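Local coordinates for ankyrin repeat and SOCS box protein 11 (Homo sapiens, PDB 4UUC) that serves as the substrate-recognition component of a cullin-5-RING E3 ubiquitin ligase, directing targets such as BIK, DIRAS2 and RPN1 to proteasomal degradation, at residues R5-L17 against V38-C52. Sequence-based numbering, arbitrary orientation. Where two conformers were deposited one is given.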
loop_
_atom_site.group_PDB
_atom_site.type_symbol
_atom_site.label_atom_id
_atom_site.label_comp_id
_atom_site.label_asym_id
_atom_site.label_seq_id
_atom_site.Cartn_x
_atom_site.Cartn_y
_atom_site.Cartn_z
ATOM N N ARG A 5 1.333 26.015 -10.402
ATOM C CA ARG A 5 1.583 24.803 -11.180
ATOM C C ARG A 5 2.142 25.156 -12.557
ATOM O O ARG A 5 1.653 26.075 -13.215
ATOM C CB ARG A 5 0.301 23.983 -11.317
ATOM C CG ARG A 5 0.531 22.558 -11.785
ATOM C CD ARG A 5 -0.711 21.700 -11.590
ATOM N NE ARG A 5 -0.533 20.342 -12.107
ATOM C CZ ARG A 5 -0.758 19.975 -13.365
ATOM N NH1 ARG A 5 -1.173 20.860 -14.261
ATOM N NH2 ARG A 5 -0.564 18.715 -13.730
ATOM N N SER A 6 3.163 24.419 -12.985
ATOM C CA SER A 6 3.940 24.783 -14.166
ATOM C C SER A 6 3.743 23.842 -15.356
ATOM O O SER A 6 3.145 22.767 -15.226
ATOM C CB SER A 6 5.422 24.815 -13.806
ATOM O OG SER A 6 5.894 23.507 -13.535
ATOM N N PRO A 7 4.260 24.244 -16.526
ATOM C CA PRO A 7 4.283 23.329 -17.674
ATOM C C PRO A 7 5.001 22.011 -17.374
ATOM O O PRO A 7 4.570 20.963 -17.856
ATOM C CB PRO A 7 5.028 24.135 -18.738
ATOM C CG PRO A 7 4.677 25.561 -18.417
ATOM C CD PRO A 7 4.620 25.621 -16.915
ATOM N N LEU A 8 6.074 22.056 -16.589
ATOM C CA LEU A 8 6.785 20.835 -16.220
ATOM C C LEU A 8 5.883 19.883 -15.429
ATOM O O LEU A 8 5.901 18.674 -15.664
ATOM C CB LEU A 8 8.039 21.162 -15.408
ATOM C CG LEU A 8 8.975 19.981 -15.131
ATOM C CD1 LEU A 8 9.587 19.444 -16.419
ATOM C CD2 LEU A 8 10.069 20.371 -14.155
ATOM N N HIS A 9 5.100 20.426 -14.497
ATOM C CA HIS A 9 4.148 19.626 -13.722
ATOM C C HIS A 9 3.194 18.887 -14.655
ATOM O O HIS A 9 2.903 17.706 -14.464
ATOM C CB HIS A 9 3.328 20.502 -12.766
ATOM C CG HIS A 9 4.040 20.882 -11.504
ATOM N ND1 HIS A 9 4.930 21.933 -11.436
ATOM C CD2 HIS A 9 3.957 20.379 -10.249
ATOM C CE1 HIS A 9 5.381 22.047 -10.200
ATOM N NE2 HIS A 9 4.807 21.115 -9.460
ATOM N N GLU A 10 2.704 19.605 -15.660
ATOM C CA GLU A 10 1.727 19.066 -16.595
ATOM C C GLU A 10 2.350 18.007 -17.499
ATOM O O GLU A 10 1.739 16.966 -17.750
ATOM C CB GLU A 10 1.121 20.195 -17.439
ATOM C CG GLU A 10 0.141 19.734 -18.510
ATOM C CD GLU A 10 -1.105 19.061 -17.945
ATOM O OE1 GLU A 10 -1.370 19.193 -16.729
ATOM O OE2 GLU A 10 -1.825 18.397 -18.727
ATOM N N ALA A 11 3.555 18.268 -18.000
ATOM C CA ALA A 11 4.248 17.277 -18.821
ATOM C C ALA A 11 4.472 16.006 -18.004
ATOM O O ALA A 11 4.265 14.890 -18.490
ATOM C CB ALA A 11 5.569 17.820 -19.337
ATOM N N ALA A 12 4.873 16.183 -16.751
ATOM C CA ALA A 12 5.116 15.050 -15.863
ATOM C C ALA A 12 3.836 14.269 -15.577
ATOM O O ALA A 12 3.844 13.037 -15.561
ATOM C CB ALA A 12 5.739 15.528 -14.560
ATOM N N ALA A 13 2.738 14.981 -15.343
ATOM C CA ALA A 13 1.468 14.335 -15.028
ATOM C C ALA A 13 0.963 13.494 -16.201
ATOM O O ALA A 13 0.403 12.415 -16.003
ATOM C CB ALA A 13 0.431 15.375 -14.646
ATOM N N GLN A 14 1.168 14.000 -17.414
ATOM C CA GLN A 14 0.679 13.348 -18.629
ATOM C C GLN A 14 1.591 12.232 -19.125
ATOM O O GLN A 14 1.184 11.429 -19.958
ATOM C CB GLN A 14 0.510 14.373 -19.753
ATOM C CG GLN A 14 -0.551 15.428 -19.496
ATOM C CD GLN A 14 -1.954 14.867 -19.509
ATOM O OE1 GLN A 14 -2.263 13.951 -20.270
ATOM N NE2 GLN A 14 -2.816 15.417 -18.660
ATOM N N GLY A 15 2.825 12.199 -18.635
ATOM C CA GLY A 15 3.793 11.225 -19.105
ATOM C C GLY A 15 4.321 11.593 -20.482
ATOM O O GLY A 15 4.584 10.725 -21.318
ATOM N N ARG A 16 4.455 12.892 -20.723
ATOM C CA ARG A 16 4.971 13.386 -21.996
ATOM C C ARG A 16 6.475 13.617 -21.888
ATOM O O ARG A 16 6.930 14.742 -21.694
ATOM C CB ARG A 16 4.252 14.671 -22.408
ATOM C CG ARG A 16 2.763 14.490 -22.655
ATOM C CD ARG A 16 2.367 14.875 -24.071
ATOM N NE ARG A 16 0.935 15.141 -24.175
ATOM C CZ ARG A 16 0.349 15.713 -25.223
ATOM N NH1 ARG A 16 1.067 16.083 -26.276
ATOM N NH2 ARG A 16 -0.959 15.917 -25.219
ATOM N N LEU A 17 7.236 12.534 -22.014
ATOM C CA LEU A 17 8.679 12.558 -21.794
ATOM C C LEU A 17 9.438 13.580 -22.645
ATOM O O LEU A 17 10.308 14.286 -22.134
ATOM C CB LEU A 17 9.256 11.161 -22.046
ATOM C CG LEU A 17 10.748 10.995 -21.749
ATOM C CD1 LEU A 17 11.046 11.234 -20.276
ATOM C CD2 LEU A 17 11.220 9.625 -22.169
ATOM N N VAL A 38 3.472 20.227 -4.032
ATOM C CA VAL A 38 3.560 19.151 -5.016
ATOM C C VAL A 38 4.591 19.503 -6.084
ATOM O O VAL A 38 4.497 20.553 -6.726
ATOM C CB VAL A 38 2.195 18.886 -5.686
ATOM C CG1 VAL A 38 2.304 17.762 -6.714
ATOM C CG2 VAL A 38 1.142 18.551 -4.633
ATOM N N SER A 39 5.570 18.620 -6.263
ATOM C CA SER A 39 6.601 18.780 -7.283
ATOM C C SER A 39 6.226 18.025 -8.559
ATOM O O SER A 39 5.301 17.215 -8.564
ATOM C CB SER A 39 7.946 18.270 -6.768
ATOM O OG SER A 39 7.979 16.848 -6.751
ATOM N N SER A 40 6.959 18.282 -9.633
ATOM C CA SER A 40 6.761 17.547 -10.880
ATOM C C SER A 40 7.018 16.053 -10.678
ATOM O O SER A 40 6.348 15.212 -11.283
ATOM C CB SER A 40 7.669 18.101 -11.973
ATOM O OG SER A 40 7.281 19.422 -12.318
ATOM N N LEU A 41 7.975 15.721 -9.817
ATOM C CA LEU A 41 8.263 14.318 -9.518
ATOM C C LEU A 41 7.060 13.639 -8.868
ATOM O O LEU A 41 6.732 12.500 -9.205
ATOM C CB LEU A 41 9.488 14.190 -8.611
ATOM C CG LEU A 41 9.871 12.753 -8.234
ATOM C CD1 LEU A 41 10.192 11.924 -9.478
ATOM C CD2 LEU A 41 11.043 12.741 -7.268
ATOM N N HIS A 42 6.406 14.334 -7.936
ATOM C CA HIS A 42 5.175 13.824 -7.332
ATOM C C HIS A 42 4.165 13.453 -8.417
ATOM O O HIS A 42 3.566 12.377 -8.371
ATOM C CB HIS A 42 4.545 14.849 -6.379
ATOM C CG HIS A 42 5.191 14.915 -5.029
ATOM N ND1 HIS A 42 5.824 16.049 -4.566
ATOM C CD2 HIS A 42 5.282 14.002 -4.034
ATOM C CE1 HIS A 42 6.287 15.827 -3.348
ATOM N NE2 HIS A 42 5.971 14.592 -3.001
ATOM N N GLU A 43 3.989 14.335 -9.402
ATOM C CA GLU A 43 2.987 14.112 -10.440
ATOM C C GLU A 43 3.382 12.980 -11.395
ATOM O O GLU A 43 2.530 12.182 -11.785
ATOM C CB GLU A 43 2.729 15.406 -11.215
ATOM C CG GLU A 43 2.294 16.548 -10.296
ATOM C CD GLU A 43 1.156 17.403 -10.831
ATOM O OE1 GLU A 43 0.314 16.897 -11.606
ATOM O OE2 GLU A 43 1.098 18.598 -10.460
ATOM N N ALA A 44 4.657 12.895 -11.764
ATOM C CA ALA A 44 5.117 11.784 -12.602
ATOM C C ALA A 44 4.880 10.446 -11.905
ATOM O O ALA A 44 4.440 9.482 -12.524
ATOM C CB ALA A 44 6.592 11.934 -12.950
ATOM N N CYS A 45 5.175 10.381 -10.614
ATOM C CA CYS A 45 5.048 9.119 -9.894
ATOM C C CYS A 45 3.581 8.734 -9.696
ATOM O O CYS A 45 3.238 7.557 -9.733
ATOM C CB CYS A 45 5.773 9.203 -8.551
ATOM S SG CYS A 45 7.570 9.215 -8.731
ATOM N N LEU A 46 2.715 9.726 -9.505
ATOM C CA LEU A 46 1.289 9.462 -9.350
ATOM C C LEU A 46 0.702 8.919 -10.649
ATOM O O LEU A 46 -0.245 8.133 -10.629
ATOM C CB LEU A 46 0.546 10.731 -8.913
ATOM C CG LEU A 46 -0.927 10.538 -8.538
ATOM C CD1 LEU A 46 -1.092 9.591 -7.351
ATOM C CD2 LEU A 46 -1.577 11.877 -8.239
ATOM N N GLY A 47 1.278 9.334 -11.775
ATOM C CA GLY A 47 0.856 8.856 -13.079
ATOM C C GLY A 47 1.550 7.570 -13.493
ATOM O O GLY A 47 1.201 6.977 -14.514
ATOM N N GLY A 48 2.529 7.134 -12.704
ATOM C CA GLY A 48 3.275 5.921 -13.002
ATOM C C GLY A 48 4.243 6.077 -14.165
ATOM O O GLY A 48 4.542 5.106 -14.866
ATOM N N HIS A 49 4.748 7.291 -14.367
ATOM C CA HIS A 49 5.586 7.588 -15.527
ATOM C C HIS A 49 7.075 7.516 -15.171
ATOM O O HIS A 49 7.691 8.514 -14.798
ATOM C CB HIS A 49 5.223 8.966 -16.089
ATOM C CG HIS A 49 3.765 9.127 -16.388
ATOM N ND1 HIS A 49 3.060 8.222 -17.152
ATOM C CD2 HIS A 49 2.877 10.082 -16.021
ATOM C CE1 HIS A 49 1.801 8.615 -17.246
ATOM N NE2 HIS A 49 1.664 9.743 -16.570
ATOM N N VAL A 50 7.656 6.326 -15.303
ATOM C CA VAL A 50 9.007 6.075 -14.807
ATOM C C VAL A 50 10.091 6.861 -15.556
ATOM O O VAL A 50 11.051 7.320 -14.941
ATOM C CB VAL A 50 9.345 4.556 -14.864
ATOM C CG1 VAL A 50 9.372 4.052 -16.302
ATOM C CG2 VAL A 50 10.664 4.269 -14.159
ATOM N N ALA A 51 9.947 7.021 -16.870
ATOM C CA ALA A 51 10.959 7.725 -17.652
ATOM C C ALA A 51 10.997 9.200 -17.255
ATOM O O ALA A 51 12.074 9.780 -17.088
ATOM C CB ALA A 51 10.693 7.573 -19.149
ATOM N N CYS A 52 9.822 9.796 -17.078
ATOM C CA CYS A 52 9.734 11.175 -16.614
ATOM C C CYS A 52 10.309 11.306 -15.204
ATOM O O CYS A 52 11.056 12.240 -14.916
ATOM C CB CYS A 52 8.283 11.670 -16.641
ATOM S SG CYS A 52 7.612 11.945 -18.294
#
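Gly15 CA sits over the centre of the His49 imidazole, a CH-pi contact 3.4 Å from the ring centroid, while Gly47 O lies over the opposite face, toward the rim. Gly15 has positive phi and ends helix 7-14 in a Schellman motif; a CB there would collide with His49 ND1. At the ring edge, His49 NE2 gives a weak hydrogen bond to Ala13 O (3.0 Å). Helices 7-14 and 40-46, from ankyrin repeats 1 and 2, run nearly parallel, their axes 7.2 Å apart at closest approach and crossing at -16°, the side-by-side stacking of first helices in the ankyrin fold. Small residues line the approach, consistent with this spacing: Ala12 CB meets Ser40 O at 3.3 Å and also packs on Ala44 CB. His9, its CG anti to the carbonyl carbon (chi1 -80°), sends NE2 to Val38 O (2.8 Å), while ND1 shares a hydrogen bond with Ser6 OG, fixing the ring at both nitrogens; Ser40 OG sits over one face. Arg5, extended as far as NE, grips the Glu43 carboxylate side-on, NE to OE2 and NH2 to OE1 (both 2.9 Å), with the two planes 39° apart. Its NH1 and NH2 converge on Glu10 OE1. With Glu43 cut back to an alanine, Arg5 would probably keep just Glu10 in this network, and Ala13 CB would lose the carboxylate beside it. Further on, Leu17 CD2 touches Ala51 CB at 3.7 Å and its CD1 nears Cys52 SG.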